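Local coordinates for scaffolding protein (Clostridium cellulolyticum, PDB 1G43) that probably anchors the cellulosome to crystalline cellulose, through a calcium-containing family IIIa carbohydrate-binding module of the scaffolding protein, at residues R25-N30 and G138-W143; K53-W58 and G79-V84; A62-M65 and Y70-A73; F118-N121 and N125-Q128. All coordinates share one frame; numbering follows the deposited sequence.

Contact 1 of 4, residues R25-N30 and G138-W143; sequences RFKVTN and GSYMDW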
loop_
_atom_site.group_PDB
_atom_site.type_symbol
_atom_site.label_atom_id
_atom_site.label_comp_id
_atom_site.label_asym_id
_atom_site.label_seq_id
_atom_site.Cartn_x
_atom_site.Cartn_y
_atom_site.Cartn_z
ATOM N N ARG A 25 0.117 -2.632 -5.358
ATOM C CA ARG A 25 -0.491 -1.514 -6.073
ATOM C C ARG A 25 -1.869 -1.243 -5.539
ATOM O O ARG A 25 -2.661 -2.153 -5.370
ATOM C CB ARG A 25 -0.537 -1.826 -7.559
ATOM C CG ARG A 25 0.869 -2.104 -8.099
ATOM C CD ARG A 25 0.798 -2.886 -9.367
ATOM N NE ARG A 25 2.112 -3.087 -9.955
ATOM C CZ ARG A 25 2.321 -3.822 -11.042
ATOM N NH1 ARG A 25 1.304 -4.414 -11.646
ATOM N NH2 ARG A 25 3.543 -3.962 -11.518
ATOM N N PHE A 26 -2.162 0.020 -5.281
ATOM C CA PHE A 26 -3.453 0.386 -4.725
ATOM C C PHE A 26 -4.196 1.431 -5.524
ATOM O O PHE A 26 -3.597 2.353 -6.069
ATOM C CB PHE A 26 -3.296 0.957 -3.315
ATOM C CG PHE A 26 -2.364 0.200 -2.438
ATOM C CD1 PHE A 26 -0.991 0.414 -2.505
ATOM C CD2 PHE A 26 -2.853 -0.718 -1.517
ATOM C CE1 PHE A 26 -0.112 -0.280 -1.658
ATOM C CE2 PHE A 26 -1.987 -1.415 -0.671
ATOM C CZ PHE A 26 -0.616 -1.198 -0.738
ATOM N N LYS A 27 -5.513 1.280 -5.591
ATOM C CA LYS A 27 -6.345 2.291 -6.236
ATOM C C LYS A 27 -7.235 2.712 -5.071
ATOM O O LYS A 27 -8.096 1.964 -4.636
ATOM C CB LYS A 27 -7.164 1.715 -7.391
ATOM C CG LYS A 27 -7.481 2.795 -8.437
ATOM C CD LYS A 27 -8.517 2.353 -9.470
ATOM C CE LYS A 27 -7.839 1.656 -10.659
ATOM N NZ LYS A 27 -6.767 2.529 -11.307
ATOM N N VAL A 28 -6.962 3.890 -4.521
ATOM C CA VAL A 28 -7.684 4.412 -3.373
ATOM C C VAL A 28 -8.742 5.423 -3.810
ATOM O O VAL A 28 -8.452 6.374 -4.551
ATOM C CB VAL A 28 -6.699 5.088 -2.372
ATOM C CG1 VAL A 28 -7.467 5.751 -1.247
ATOM C CG2 VAL A 28 -5.730 4.052 -1.790
ATOM N N THR A 29 -9.982 5.188 -3.374
ATOM C CA THR A 29 -11.090 6.073 -3.718
ATOM C C THR A 29 -11.656 6.805 -2.515
ATOM O O THR A 29 -11.998 6.197 -1.491
ATOM C CB THR A 29 -12.216 5.313 -4.372
ATOM O OG1 THR A 29 -11.753 4.773 -5.609
ATOM C CG2 THR A 29 -13.391 6.246 -4.638
ATOM N N ASN A 30 -11.741 8.120 -2.655
ATOM C CA ASN A 30 -12.267 8.993 -1.608
ATOM C C ASN A 30 -13.778 8.843 -1.636
ATOM O O ASN A 30 -14.444 9.339 -2.532
ATOM C CB ASN A 30 -11.862 10.450 -1.904
ATOM C CG ASN A 30 -12.259 11.431 -0.789
ATOM O OD1 ASN A 30 -13.075 11.128 0.096
ATOM N ND2 ASN A 30 -11.687 12.623 -0.846
ATOM N N GLY A 138 -4.017 -10.440 -10.359
ATOM C CA GLY A 138 -3.515 -9.904 -11.601
ATOM C C GLY A 138 -4.205 -8.645 -12.023
ATOM O O GLY A 138 -3.673 -7.898 -12.847
ATOM N N SER A 139 -5.386 -8.400 -11.471
ATOM C CA SER A 139 -6.134 -7.187 -11.801
ATOM C C SER A 139 -6.618 -6.581 -10.489
ATOM O O SER A 139 -6.663 -7.264 -9.482
ATOM C CB SER A 139 -7.311 -7.545 -12.691
ATOM O OG SER A 139 -8.111 -8.549 -12.065
ATOM N N TYR A 140 -6.962 -5.300 -10.475
ATOM C CA TYR A 140 -7.415 -4.694 -9.224
ATOM C C TYR A 140 -8.612 -5.478 -8.685
ATOM O O TYR A 140 -9.468 -5.921 -9.442
ATOM C CB TYR A 140 -7.791 -3.202 -9.424
ATOM C CG TYR A 140 -6.598 -2.237 -9.428
ATOM C CD1 TYR A 140 -5.787 -2.086 -8.294
ATOM C CD2 TYR A 140 -6.228 -1.539 -10.587
ATOM C CE1 TYR A 140 -4.634 -1.276 -8.316
ATOM C CE2 TYR A 140 -5.065 -0.722 -10.622
ATOM C CZ TYR A 140 -4.280 -0.603 -9.482
ATOM O OH TYR A 140 -3.122 0.163 -9.507
ATOM N N MET A 141 -8.666 -5.648 -7.371
ATOM C CA MET A 141 -9.775 -6.340 -6.748
ATOM C C MET A 141 -9.920 -5.876 -5.292
ATOM O O MET A 141 -8.989 -5.322 -4.719
ATOM C CB MET A 141 -9.534 -7.843 -6.790
ATOM C CG MET A 141 -8.361 -8.301 -5.933
ATOM S SD MET A 141 -8.188 -10.088 -6.104
ATOM C CE MET A 141 -7.844 -10.595 -4.429
ATOM N N ASP A 142 -11.081 -6.113 -4.695
ATOM C CA ASP A 142 -11.318 -5.736 -3.304
ATOM C C ASP A 142 -10.598 -6.770 -2.464
ATOM O O ASP A 142 -11.040 -7.912 -2.394
ATOM C CB ASP A 142 -12.809 -5.800 -2.981
ATOM C CG ASP A 142 -13.113 -5.415 -1.534
ATOM O OD1 ASP A 142 -12.922 -4.231 -1.143
ATOM O OD2 ASP A 142 -13.551 -6.309 -0.777
ATOM N N TRP A 143 -9.493 -6.387 -1.845
ATOM C CA TRP A 143 -8.724 -7.313 -1.033
ATOM C C TRP A 143 -8.635 -6.669 0.351
ATOM O O TRP A 143 -7.987 -5.640 0.562
ATOM C CB TRP A 143 -7.346 -7.538 -1.682
ATOM C CG TRP A 143 -6.358 -8.388 -0.906
ATOM C CD1 TRP A 143 -5.115 -8.013 -0.499
ATOM C CD2 TRP A 143 -6.523 -9.758 -0.478
ATOM N NE1 TRP A 143 -4.493 -9.054 0.153
ATOM C CE2 TRP A 143 -5.333 -10.133 0.181
ATOM C CE3 TRP A 143 -7.556 -10.697 -0.593
ATOM C CZ2 TRP A 143 -5.145 -11.406 0.732
ATOM C CZ3 TRP A 143 -7.376 -11.971 -0.042
ATOM C CH2 TRP A 143 -6.184 -12.311 0.612
#

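Contact 2 of 4, residues K53-W58 and G79-V84; sequences KPLTFW and GSFKAV. Unlike the reference sequence in segment 53-58: Trp58 (reference Leu).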
loop_
_atom_site.group_PDB
_atom_site.type_symbol
_atom_site.label_atom_id
_atom_site.label_comp_id
_atom_site.label_asym_id
_atom_site.label_seq_id
_atom_site.Cartn_x
_atom_site.Cartn_y
_atom_site.Cartn_z
ATOM N N LYS A 53 17.265 -8.731 5.933
ATOM C CA LYS A 53 18.145 -8.054 4.991
ATOM C C LYS A 53 17.647 -6.657 4.633
ATOM O O LYS A 53 16.458 -6.374 4.691
ATOM C CB LYS A 53 18.262 -8.873 3.702
ATOM C CG LYS A 53 18.750 -10.288 3.908
ATOM C CD LYS A 53 18.973 -11.006 2.588
ATOM C CE LYS A 53 19.724 -12.313 2.832
ATOM N NZ LYS A 53 20.141 -12.972 1.587
ATOM N N PRO A 54 18.564 -5.770 4.246
ATOM C CA PRO A 54 18.234 -4.390 3.862
ATOM C C PRO A 54 17.268 -4.457 2.668
ATOM O O PRO A 54 17.497 -5.230 1.746
ATOM C CB PRO A 54 19.570 -3.816 3.411
ATOM C CG PRO A 54 20.597 -4.757 3.950
ATOM C CD PRO A 54 19.964 -6.092 3.923
ATOM N N LEU A 55 16.212 -3.650 2.690
ATOM C CA LEU A 55 15.223 -3.622 1.619
ATOM C C LEU A 55 15.269 -2.294 0.868
ATOM O O LEU A 55 15.729 -1.285 1.391
ATOM C CB LEU A 55 13.820 -3.832 2.194
ATOM C CG LEU A 55 13.622 -5.147 2.968
ATOM C CD1 LEU A 55 12.156 -5.275 3.370
ATOM C CD2 LEU A 55 14.005 -6.335 2.104
ATOM N N THR A 56 14.833 -2.311 -0.385
ATOM C CA THR A 56 14.782 -1.080 -1.157
ATOM C C THR A 56 13.354 -0.908 -1.612
ATOM O O THR A 56 12.747 -1.849 -2.117
ATOM C CB THR A 56 15.742 -1.108 -2.383
ATOM O OG1 THR A 56 17.079 -1.054 -1.899
ATOM C CG2 THR A 56 15.537 0.117 -3.290
ATOM N N PHE A 57 12.807 0.284 -1.383
ATOM C CA PHE A 57 11.451 0.608 -1.797
ATOM C C PHE A 57 11.421 1.434 -3.096
ATOM O O PHE A 57 12.257 2.300 -3.308
ATOM C CB PHE A 57 10.760 1.406 -0.711
ATOM C CG PHE A 57 9.379 1.866 -1.078
ATOM C CD1 PHE A 57 8.275 1.053 -0.852
ATOM C CD2 PHE A 57 9.174 3.139 -1.594
ATOM C CE1 PHE A 57 6.985 1.501 -1.123
ATOM C CE2 PHE A 57 7.881 3.602 -1.868
ATOM C CZ PHE A 57 6.791 2.783 -1.629
ATOM N N TRP A 58 10.430 1.179 -3.938
ATOM C CA TRP A 58 10.260 1.915 -5.203
ATOM C C TRP A 58 8.796 2.259 -5.426
ATOM O O TRP A 58 7.938 1.428 -5.160
ATOM C CB TRP A 58 10.674 1.063 -6.422
ATOM C CG TRP A 58 12.131 0.902 -6.634
ATOM C CD1 TRP A 58 12.977 1.805 -7.200
ATOM C CD2 TRP A 58 12.923 -0.248 -6.316
ATOM N NE1 TRP A 58 14.251 1.288 -7.269
ATOM C CE2 TRP A 58 14.248 0.029 -6.729
ATOM C CE3 TRP A 58 12.644 -1.492 -5.726
ATOM C CZ2 TRP A 58 15.300 -0.894 -6.571
ATOM C CZ3 TRP A 58 13.693 -2.416 -5.568
ATOM C CH2 TRP A 58 15.002 -2.107 -5.991
ATOM N N GLY A 79 8.094 4.867 1.359
ATOM C CA GLY A 79 7.808 3.565 1.918
ATOM C C GLY A 79 8.639 3.340 3.158
ATOM O O GLY A 79 9.770 3.802 3.225
ATOM N N SER A 80 8.084 2.654 4.144
ATOM C CA SER A 80 8.786 2.359 5.390
ATOM C C SER A 80 8.537 0.927 5.799
ATOM O O SER A 80 7.463 0.393 5.554
ATOM C CB SER A 80 8.301 3.258 6.523
ATOM O OG SER A 80 8.762 4.565 6.306
ATOM N N PHE A 81 9.519 0.325 6.451
ATOM C CA PHE A 81 9.391 -1.048 6.897
ATOM C C PHE A 81 9.526 -1.140 8.417
ATOM O O PHE A 81 10.579 -0.845 8.994
ATOM C CB PHE A 81 10.426 -1.883 6.173
ATOM C CG PHE A 81 10.253 -1.871 4.688
ATOM C CD1 PHE A 81 9.203 -2.581 4.088
ATOM C CD2 PHE A 81 11.137 -1.162 3.875
ATOM C CE1 PHE A 81 9.041 -2.592 2.708
ATOM C CE2 PHE A 81 10.983 -1.167 2.485
ATOM C CZ PHE A 81 9.932 -1.888 1.903
ATOM N N LYS A 82 8.451 -1.557 9.072
ATOM C CA LYS A 82 8.464 -1.616 10.530
ATOM C C LYS A 82 8.058 -2.982 11.059
ATOM O O LYS A 82 7.360 -3.715 10.390
ATOM C CB LYS A 82 7.527 -0.539 11.058
ATOM C CG LYS A 82 7.657 0.780 10.306
ATOM C CD LYS A 82 6.793 1.912 10.904
ATOM C CE LYS A 82 6.928 3.163 10.023
ATOM N NZ LYS A 82 6.446 4.390 10.674
ATOM N N ALA A 83 8.491 -3.315 12.266
ATOM C CA ALA A 83 8.147 -4.600 12.836
ATOM C C ALA A 83 6.730 -4.635 13.396
ATOM O O ALA A 83 6.129 -3.605 13.715
ATOM C CB ALA A 83 9.115 -4.956 13.923
ATOM N N VAL A 84 6.197 -5.848 13.486
ATOM C CA VAL A 84 4.876 -6.073 14.044
ATOM C C VAL A 84 5.192 -6.749 15.369
ATOM O O VAL A 84 5.635 -7.893 15.407
ATOM C CB VAL A 84 4.030 -7.020 13.188
ATOM C CG1 VAL A 84 2.622 -7.107 13.761
ATOM C CG2 VAL A 84 3.989 -6.548 11.744
#

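Contact 3 of 4, residues A62-M65 and Y70-A73; sequences AGYM and YIDA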
loop_
_atom_site.group_PDB
_atom_site.type_symbol
_atom_site.label_atom_id
_atom_site.label_comp_id
_atom_site.label_asym_id
_atom_site.label_seq_id
_atom_site.Cartn_x
_atom_site.Cartn_y
_atom_site.Cartn_z
ATOM N N ALA A 62 2.462 7.046 -9.416
ATOM C CA ALA A 62 1.380 7.465 -8.546
ATOM C C ALA A 62 0.777 8.704 -9.171
ATOM O O ALA A 62 1.503 9.615 -9.592
ATOM C CB ALA A 62 1.888 7.767 -7.153
ATOM N N GLY A 63 -0.548 8.746 -9.231
ATOM C CA GLY A 63 -1.193 9.896 -9.827
ATOM C C GLY A 63 -2.677 9.998 -9.579
ATOM O O GLY A 63 -3.316 9.030 -9.134
ATOM N N TYR A 64 -3.219 11.190 -9.852
ATOM C CA TYR A 64 -4.648 11.445 -9.684
ATOM C C TYR A 64 -5.133 12.734 -10.351
ATOM O O TYR A 64 -4.360 13.632 -10.687
ATOM C CB TYR A 64 -5.030 11.452 -8.204
ATOM C CG TYR A 64 -4.469 12.622 -7.433
ATOM C CD1 TYR A 64 -5.179 13.823 -7.331
ATOM C CD2 TYR A 64 -3.229 12.541 -6.817
ATOM C CE1 TYR A 64 -4.658 14.913 -6.630
ATOM C CE2 TYR A 64 -2.708 13.613 -6.122
ATOM C CZ TYR A 64 -3.427 14.798 -6.026
ATOM O OH TYR A 64 -2.922 15.850 -5.293
ATOM N N MET A 65 -6.446 12.795 -10.525
ATOM C CA MET A 65 -7.129 13.908 -11.152
ATOM C C MET A 65 -7.586 14.911 -10.121
ATOM O O MET A 65 -8.210 14.550 -9.121
ATOM C CB MET A 65 -8.334 13.380 -11.920
ATOM C CG MET A 65 -7.926 12.582 -13.139
ATOM S SD MET A 65 -7.341 13.743 -14.373
ATOM C CE MET A 65 -9.016 14.156 -15.080
ATOM N N TYR A 70 -4.275 16.480 -14.600
ATOM C CA TYR A 70 -3.753 15.213 -14.068
ATOM C C TYR A 70 -2.482 15.459 -13.242
ATOM O O TYR A 70 -1.509 16.041 -13.733
ATOM C CB TYR A 70 -3.417 14.229 -15.188
ATOM C CG TYR A 70 -2.894 12.921 -14.637
ATOM C CD1 TYR A 70 -3.758 11.990 -14.058
ATOM C CD2 TYR A 70 -1.534 12.634 -14.654
ATOM C CE1 TYR A 70 -3.268 10.784 -13.506
ATOM C CE2 TYR A 70 -1.036 11.441 -14.112
ATOM C CZ TYR A 70 -1.903 10.527 -13.541
ATOM O OH TYR A 70 -1.388 9.367 -12.992
ATOM N N ILE A 71 -2.477 14.998 -12.000
ATOM C CA ILE A 71 -1.343 15.216 -11.105
ATOM C C ILE A 71 -0.496 13.958 -10.903
ATOM O O ILE A 71 -1.001 12.907 -10.476
ATOM C CB ILE A 71 -1.855 15.713 -9.747
ATOM C CG1 ILE A 71 -2.533 17.061 -9.940
ATOM C CG2 ILE A 71 -0.726 15.830 -8.751
ATOM C CD1 ILE A 71 -3.004 17.673 -8.668
ATOM N N ASP A 72 0.790 14.058 -11.210
ATOM C CA ASP A 72 1.688 12.910 -11.056
ATOM C C ASP A 72 2.375 13.047 -9.692
ATOM O O ASP A 72 3.257 13.884 -9.489
ATOM C CB ASP A 72 2.732 12.895 -12.173
ATOM C CG ASP A 72 3.674 11.692 -12.088
ATOM O OD1 ASP A 72 4.189 11.409 -10.980
ATOM O OD2 ASP A 72 3.902 11.033 -13.134
ATOM N N ALA A 73 1.965 12.216 -8.753
ATOM C CA ALA A 73 2.541 12.290 -7.440
ATOM C C ALA A 73 3.622 11.236 -7.216
ATOM O O ALA A 73 4.071 11.042 -6.100
ATOM C CB ALA A 73 1.434 12.136 -6.428
#

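Contact 4 of 4, residues F118-N121 and N125-Q128; sequences FARN and NFDQ. With CA (calcium ion), chain B.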
loop_
_atom_site.group_PDB
_atom_site.type_symbol
_atom_site.label_atom_id
_atom_site.label_comp_id
_atom_site.label_asym_id
_atom_site.label_seq_id
_atom_site.Cartn_x
_atom_site.Cartn_y
_atom_site.Cartn_z
ATOM N N PHE A 118 9.119 -3.507 -3.679
ATOM C CA PHE A 118 10.303 -3.496 -2.863
ATOM C C PHE A 118 11.035 -4.837 -2.984
ATOM O O PHE A 118 10.443 -5.857 -3.317
ATOM C CB PHE A 118 10.004 -3.127 -1.400
ATOM C CG PHE A 118 9.157 -4.105 -0.666
ATOM C CD1 PHE A 118 7.772 -4.026 -0.719
ATOM C CD2 PHE A 118 9.736 -5.064 0.146
ATOM C CE1 PHE A 118 6.972 -4.883 0.039
ATOM C CE2 PHE A 118 8.953 -5.929 0.909
ATOM C CZ PHE A 118 7.561 -5.835 0.856
ATOM N N ALA A 119 12.337 -4.813 -2.737
ATOM C CA ALA A 119 13.156 -6.013 -2.870
ATOM C C ALA A 119 14.355 -5.926 -1.940
ATOM O O ALA A 119 14.637 -4.868 -1.363
ATOM C CB ALA A 119 13.612 -6.139 -4.319
ATOM N N ARG A 120 15.048 -7.041 -1.761
ATOM C CA ARG A 120 16.223 -7.009 -0.917
ATOM C C ARG A 120 17.352 -6.461 -1.766
ATOM O O ARG A 120 17.345 -6.585 -3.001
ATOM C CB ARG A 120 16.593 -8.400 -0.416
ATOM C CG ARG A 120 15.589 -9.037 0.509
ATOM C CD ARG A 120 15.861 -10.503 0.595
ATOM N NE ARG A 120 14.876 -11.187 1.409
ATOM C CZ ARG A 120 14.733 -12.504 1.452
ATOM N NH1 ARG A 120 15.518 -13.270 0.717
ATOM N NH2 ARG A 120 13.802 -13.054 2.230
ATOM N N ASN A 121 18.320 -5.849 -1.109
ATOM C CA ASN A 121 19.458 -5.296 -1.802
ATOM C C ASN A 121 20.238 -6.366 -2.568
ATOM O O ASN A 121 20.933 -6.047 -3.525
ATOM C CB ASN A 121 20.371 -4.592 -0.810
ATOM C CG ASN A 121 19.719 -3.350 -0.198
ATOM O OD1 ASN A 121 20.344 -2.632 0.595
ATOM N ND2 ASN A 121 18.454 -3.095 -0.553
ATOM N N ASN A 125 15.340 -14.267 -3.149
ATOM C CA ASN A 125 13.925 -14.562 -3.154
ATOM C C ASN A 125 13.234 -14.510 -1.806
ATOM O O ASN A 125 13.795 -14.924 -0.812
ATOM C CB ASN A 125 13.703 -15.967 -3.742
ATOM C CG ASN A 125 13.638 -15.984 -5.270
ATOM O OD1 ASN A 125 14.188 -15.114 -5.958
ATOM N ND2 ASN A 125 12.961 -16.992 -5.805
ATOM N N PHE A 126 12.010 -13.995 -1.809
ATOM C CA PHE A 126 11.162 -13.940 -0.633
ATOM C C PHE A 126 10.293 -15.169 -0.837
ATOM O O PHE A 126 10.332 -15.803 -1.894
ATOM C CB PHE A 126 10.181 -12.749 -0.648
ATOM C CG PHE A 126 10.798 -11.404 -0.393
ATOM C CD1 PHE A 126 11.063 -10.546 -1.440
ATOM C CD2 PHE A 126 11.034 -10.964 0.905
ATOM C CE1 PHE A 126 11.548 -9.263 -1.198
ATOM C CE2 PHE A 126 11.520 -9.676 1.153
ATOM C CZ PHE A 126 11.773 -8.833 0.104
ATOM N N ASP A 127 9.509 -15.491 0.184
ATOM C CA ASP A 127 8.549 -16.586 0.126
ATOM C C ASP A 127 7.271 -15.821 0.437
ATOM O O ASP A 127 6.985 -15.507 1.586
ATOM C CB ASP A 127 8.836 -17.637 1.211
ATOM C CG ASP A 127 7.717 -18.697 1.339
ATOM O OD1 ASP A 127 6.755 -18.708 0.535
ATOM O OD2 ASP A 127 7.812 -19.529 2.268
ATOM N N GLN A 128 6.525 -15.479 -0.592
ATOM C CA GLN A 128 5.313 -14.734 -0.371
ATOM C C GLN A 128 4.185 -15.577 0.182
ATOM O O GLN A 128 3.232 -15.038 0.735
ATOM C CB GLN A 128 4.848 -14.104 -1.664
ATOM C CG GLN A 128 5.869 -13.220 -2.294
ATOM C CD GLN A 128 5.212 -12.213 -3.185
ATOM O OE1 GLN A 128 4.788 -11.163 -2.709
ATOM N NE2 GLN A 128 5.080 -12.539 -4.485
HETATM CA CA CA B . 7.560 -14.307 3.692
HETATM O O HOH W 1 14.565 -15.699 2.124
HETATM O O HOH W 2 7.867 -12.348 1.763
#

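Contact 1 of 4, residues R25-N30 and G138-W143
Tyr140 is the residue of the loop 138-143 that rests on strand 18-30, where it meets Arg25, Phe26 and Lys27. Its CG lies anti to the carbonyl carbon (chi1 -81°), and the ring extends from the loop toward the strand, hydroxyl first. One ring face is covered by Lys27: CB sits 4.1 Å from the ring centroid, 14° off the normal, a CH-pi contact displaced toward the rim. The lysine crosses the tyrosine at about a right angle, then bends at chi3 (-88°) and chi4, which brings Lys27 CE to 3.6 Å from CD2 of Tyr140. At the ring edge, Tyr140 CE1 lies 3.7 Å from the carbonyl O of Arg25. Tyr140 OH comes within 3.8 Å of Arg25 CB, whereas the extended remainder of the arginine leads away. No hydrogen bond joins the two segments; the phenol instead bonds Glu113 on the neighbouring strand, and this glutamate also forms a long, weak ion pair with Lys27. Farther along the loop, Asp142 bonds the hydroxyl of Tyr156 and the indole nitrogen of Trp143 bonds Ser133 O. Strand 18-30 is hydrogen-bonded between strands 6-11 and 111-120. Tyr140 touches side chains of both of these neighbours, so that it straddles three strands, while Phe26 turns away from the loop to pack on Leu43 of strand 41-47.

Contact 2 of 4, residues K53-W58 and G79-V84
The strand segments bearing Leu55 and Phe57 and bearing Gly79 and Phe81 run roughly antiparallel, at 147°, with axes 7.6 Å apart and no hydrogen bond between them, so side chains fill the gap. Phe57 lies flat against the backbone of Gly79: the glycine CA stands 3.5 Å from the ring centroid and practically on its normal, 1° off, while Gly79 N is 3.5 Å from CE2 of the same ring. CG of Phe57 is anti to the backbone N (chi1 176°), which carries the ring across to the glycine. Two residues on, Phe81 offers a face to Leu55, whose CD1 is centred over the ring at 4.0 Å from its centroid in a second CH-pi contact. Leu55 CB reaches Phe81 CE2 at 3.9 Å, and Phe57 CB approaches that same carbon at 4.1 Å, so both residues of the first strand grip one corner of the ring. These strands belong to the two facing sheets of a beta-sandwich: Thr56 and Trp58 bond strand 111-120 on one side, Ser80 and Lys82 bond strand 91-99 on the other, and Leu95 and Tyr47 close in around Phe81.

Contact 3 of 4, residues A62-M65 and Y70-A73
Tyr64 and Ile71 form the tightly packed centre of this contact, a hydrogen-bonded antiparallel pair joined twice through the backbone. Tyr64 N bonds Ile71 O at 2.9 Å, and Ile71 N returns a bond of 2.7 Å to Tyr64 O, almost straight at 163°. On one face of the hairpin the two side chains lie side by side: Tyr64 adopts the crowded position between backbone N and carbonyl carbon (chi1 68°), which folds its ring over Ile71, whose CB faces the ring centre, 4.2 Å from the centroid. The methyl CD1 of Ile71 meets CE1 of Tyr64 at 3.8 Å. The phenol OH is hydrogen-bonded to Ala103 O, which would hold the far end of the ring. Beyond the pair, Ala73 N makes only a weak bond to Ala62 O. The other face, with Met65, Tyr70 and Asp72, is largely open to solvent. There Tyr70 lays its ring back across the partner strand, its OH 3.2 Å from Gly63 CA. Met65 supplies a Met-aromatic contact, SD lying at the ring edge 5.3 Å from the centroid of Tyr70. The whole is a beta hairpin, strands 55-66 and 69-72, at the border of the sheet, buried Tyr64 facing inward.

Contact 4 of 4, residues F118-N121 and N125-Q128
A buried arginine lying over a phenylalanine is the striking feature here: Arg120 CZ is 4.5 Å from the centroid of the Phe126 ring, an off-centre cation-pi contact. The extended arginine and the phenylalanine slide past each other in opposite directions, and the guanidinium is tilted 53° from the ring. Arg120 NE lies over the rim of the face, 3.7 Å from Phe126 CE2, and NH2 is equally near CD2. A water in the plane of the guanidinium accepts a hydrogen bond from Arg120 NH2 at 2.8 Å and donates one to Asn125 O at 3.1 Å, linking the segments. Ser124 OG bonds NH1 and Gln49 O bonds NH2, which would fix the rotation of the group. At the ring edge, Phe126 CE1 meets Ala119 CA at 4.0 Å. Phe118 arrives obliquely, with CE2 4.1 Å from Phe126 CZ and the ring planes 75° apart. Phe126 also packs on Ile22 and Leu55. Directly after it, the backbone carbonyl of Asp127 binds the calcium ion, O to metal 2.5 Å. Thr48, Asp50, Asn130 and Asp131 join it, along with a water, completing the calcium site of this family 3 module at the end of the sandwich.

In the fold
Contacts 2 and 4 are neighbours, their centres about 10 Å apart at the metal-bearing end of the sandwich: Thr56 N lies 2.7 Å from Ala119 O and Pro54 O 3.0 Å from Asn121 N, both probable hydrogen bonds, the second just past the strand ends. The rings of Phe81 and Phe118 also meet. The side chain of Phe81 lies about 6 Å from a bound zinc ion, and that of Leu55 about 10 Å from the calcium. Contact 3 continues strand 55-66 to its hairpin, its centre about 24 Å from that of contact 2. Contact 1, across the chain's centre from contact 2, shares the same large sheet; its centre is about 16 Å from that of contact 3.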